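Local coordinates for putative type VI secretion protein (Escherichia coli, PDB 6SK0) that forms the trimeric VgrG spike at the tip of the type VI secretion system, a spike that loads and inhibits a phospholipase effector and probably punctures target membranes, at residues I581-Q586 with L627-D632. Numbering follows the deposited sequence.
Sequences IRQLEQ and LLHAPD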
loop_
_atom_site.group_PDB
_atom_site.type_symbol
_atom_site.label_atom_id
_atom_site.label_comp_id
_atom_site.label_asym_id
_atom_site.label_seq_id
_atom_site.Cartn_x
_atom_site.Cartn_y
_atom_site.Cartn_z
ATOM N N ILE A 581 3.368 -16.689 9.911
ATOM C CA ILE A 581 4.820 -16.604 9.993
ATOM C C ILE A 581 5.452 -17.004 8.669
ATOM O O ILE A 581 6.430 -16.396 8.228
ATOM C CB ILE A 581 5.342 -17.461 11.158
ATOM C CG1 ILE A 581 5.101 -16.749 12.487
ATOM C CG2 ILE A 581 6.819 -17.757 10.989
ATOM C CD1 ILE A 581 5.371 -17.612 13.681
ATOM N N ARG A 582 4.911 -18.031 8.017
ATOM C CA ARG A 582 5.388 -18.389 6.690
ATOM C C ARG A 582 5.236 -17.223 5.727
ATOM O O ARG A 582 6.138 -16.948 4.934
ATOM C CB ARG A 582 4.644 -19.613 6.170
ATOM C CG ARG A 582 5.223 -20.926 6.636
ATOM C CD ARG A 582 4.568 -22.104 5.943
ATOM N NE ARG A 582 3.195 -22.307 6.391
ATOM C CZ ARG A 582 2.861 -22.917 7.522
ATOM N NH1 ARG A 582 3.801 -23.386 8.329
ATOM N NH2 ARG A 582 1.585 -23.054 7.848
ATOM N N GLN A 583 4.108 -16.515 5.799
ATOM C CA GLN A 583 3.922 -15.344 4.950
ATOM C C GLN A 583 4.948 -14.263 5.259
ATOM O O GLN A 583 5.526 -13.670 4.343
ATOM C CB GLN A 583 2.505 -14.796 5.102
ATOM C CG GLN A 583 1.431 -15.682 4.517
ATOM C CD GLN A 583 1.776 -16.165 3.128
ATOM O OE1 GLN A 583 1.811 -17.360 2.861
ATOM N NE2 GLN A 583 2.035 -15.236 2.239
ATOM N N LEU A 584 5.184 -13.992 6.542
ATOM C CA LEU A 584 6.165 -12.978 6.915
ATOM C C LEU A 584 7.555 -13.344 6.411
ATOM O O LEU A 584 8.269 -12.498 5.863
ATOM C CB LEU A 584 6.182 -12.785 8.429
ATOM C CG LEU A 584 4.935 -12.192 9.078
ATOM C CD1 LEU A 584 4.987 -12.394 10.573
ATOM C CD2 LEU A 584 4.774 -10.722 8.730
ATOM N N GLU A 585 7.947 -14.606 6.576
ATOM C CA GLU A 585 9.264 -15.040 6.131
ATOM C C GLU A 585 9.379 -14.992 4.618
ATOM O O GLU A 585 10.420 -14.606 4.085
ATOM C CB GLU A 585 9.553 -16.448 6.636
ATOM C CG GLU A 585 9.684 -16.530 8.129
ATOM C CD GLU A 585 9.518 -17.936 8.640
ATOM O OE1 GLU A 585 10.233 -18.308 9.592
ATOM O OE2 GLU A 585 8.673 -18.674 8.088
ATOM N N GLN A 586 8.321 -15.379 3.911
ATOM C CA GLN A 586 8.345 -15.334 2.460
ATOM C C GLN A 586 8.491 -13.903 1.966
ATOM O O GLN A 586 9.307 -13.619 1.083
ATOM C CB GLN A 586 7.078 -15.980 1.908
ATOM C CG GLN A 586 7.075 -16.139 0.416
ATOM C CD GLN A 586 5.880 -16.918 -0.086
ATOM O OE1 GLN A 586 4.855 -17.004 0.582
ATOM N NE2 GLN A 586 6.008 -17.484 -1.275
ATOM N N LEU A 627 -0.638 -8.128 13.679
ATOM C CA LEU A 627 -0.512 -9.084 12.596
ATOM C C LEU A 627 -1.910 -9.427 12.111
ATOM O O LEU A 627 -2.710 -9.999 12.855
ATOM C CB LEU A 627 0.247 -10.323 13.052
ATOM C CG LEU A 627 0.489 -11.398 12.001
ATOM C CD1 LEU A 627 1.172 -10.818 10.776
ATOM C CD2 LEU A 627 1.311 -12.504 12.611
ATOM N N LEU A 628 -2.204 -9.050 10.879
ATOM C CA LEU A 628 -3.436 -9.416 10.207
ATOM C C LEU A 628 -3.095 -10.458 9.160
ATOM O O LEU A 628 -2.298 -10.198 8.255
ATOM C CB LEU A 628 -4.102 -8.205 9.566
ATOM C CG LEU A 628 -4.204 -6.937 10.410
ATOM C CD1 LEU A 628 -4.929 -5.872 9.625
ATOM C CD2 LEU A 628 -4.917 -7.209 11.704
ATOM N N HIS A 629 -3.676 -11.635 9.296
ATOM C CA HIS A 629 -3.427 -12.698 8.344
ATOM C C HIS A 629 -4.727 -13.394 7.997
ATOM O O HIS A 629 -5.524 -13.704 8.881
ATOM C CB HIS A 629 -2.428 -13.717 8.875
ATOM C CG HIS A 629 -2.250 -14.879 7.963
ATOM N ND1 HIS A 629 -2.865 -16.089 8.175
ATOM C CD2 HIS A 629 -1.580 -14.996 6.795
ATOM C CE1 HIS A 629 -2.558 -16.912 7.193
ATOM N NE2 HIS A 629 -1.777 -16.275 6.344
ATOM N N ALA A 630 -4.930 -13.634 6.709
ATOM C CA ALA A 630 -6.035 -14.421 6.250
ATOM C C ALA A 630 -5.461 -15.329 5.174
ATOM O O ALA A 630 -4.668 -14.870 4.344
ATOM C CB ALA A 630 -7.191 -13.586 5.701
ATOM N N PRO A 631 -5.805 -16.609 5.173
ATOM C CA PRO A 631 -5.304 -17.488 4.110
ATOM C C PRO A 631 -5.858 -17.155 2.736
ATOM O O PRO A 631 -5.193 -17.429 1.736
ATOM C CB PRO A 631 -5.739 -18.882 4.579
ATOM C CG PRO A 631 -6.829 -18.638 5.539
ATOM C CD PRO A 631 -6.537 -17.350 6.208
ATOM N N ASP A 632 -7.038 -16.549 2.647
ATOM C CA ASP A 632 -7.680 -16.333 1.359
ATOM C C ASP A 632 -7.799 -14.858 0.995
ATOM O O ASP A 632 -8.684 -14.475 0.233
ATOM C CB ASP A 632 -9.041 -17.017 1.334
ATOM C CG ASP A 632 -8.936 -18.460 0.889
ATOM O OD1 ASP A 632 -7.995 -18.779 0.139
ATOM O OD2 ASP A 632 -9.761 -19.287 1.302
#
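Leu-627 meets Leu-584 tip to tip. Its CD1 methyl lies 4.1 Å from CD1 of Leu-584 and equally far from CD2, so a single methyl faces the fork of the other leucine. Leu-627 points toward the helix from its CB on, and with CG opposite the backbone N (chi1 -178°) its CD1 reaches Leu-584. Leu-584 starts out aslant from the strand, and its branched end closes the distance. Ala-580 and Met-577 also touch Leu-627, while Val-637 of the second subunit packs on Leu-584.

The next pair is Gln-583 with His-629, where the two CA atoms are 8.5 Å apart. Here the aliphatic part of the glutamine does the touching. CG of Gln-583 sits 3.7 Å from NE2 of His-629 and 3.8 Å from CD2 of the same ring, approaching obliquely. The two side chains cross at about a right angle. The glutamine chain bends at chi2 (-47°), and its amide plane is turned 24° from the imidazole. The other ring nitrogen, ND1, is hydrogen-bonded to OD1 of Asp-565, which probably limits rotation of the ring.

Helix 578-600 thus packs against strand 626-629 of the spike's beta-structured shaft. This strand pairs in parallel with strand 559-563, and with a strand of the second subunit, so the sheet runs on across the trimer interface, consistent with the family's intertwined beta-helical needle.

All four touching residues are buried, and they meet by van der Waals contact alone. The helix is therefore held to the strand here by leucine packing and by a methylene against imidazole, with the hydrogen bond of the histidine's ND1 going to Asp-565.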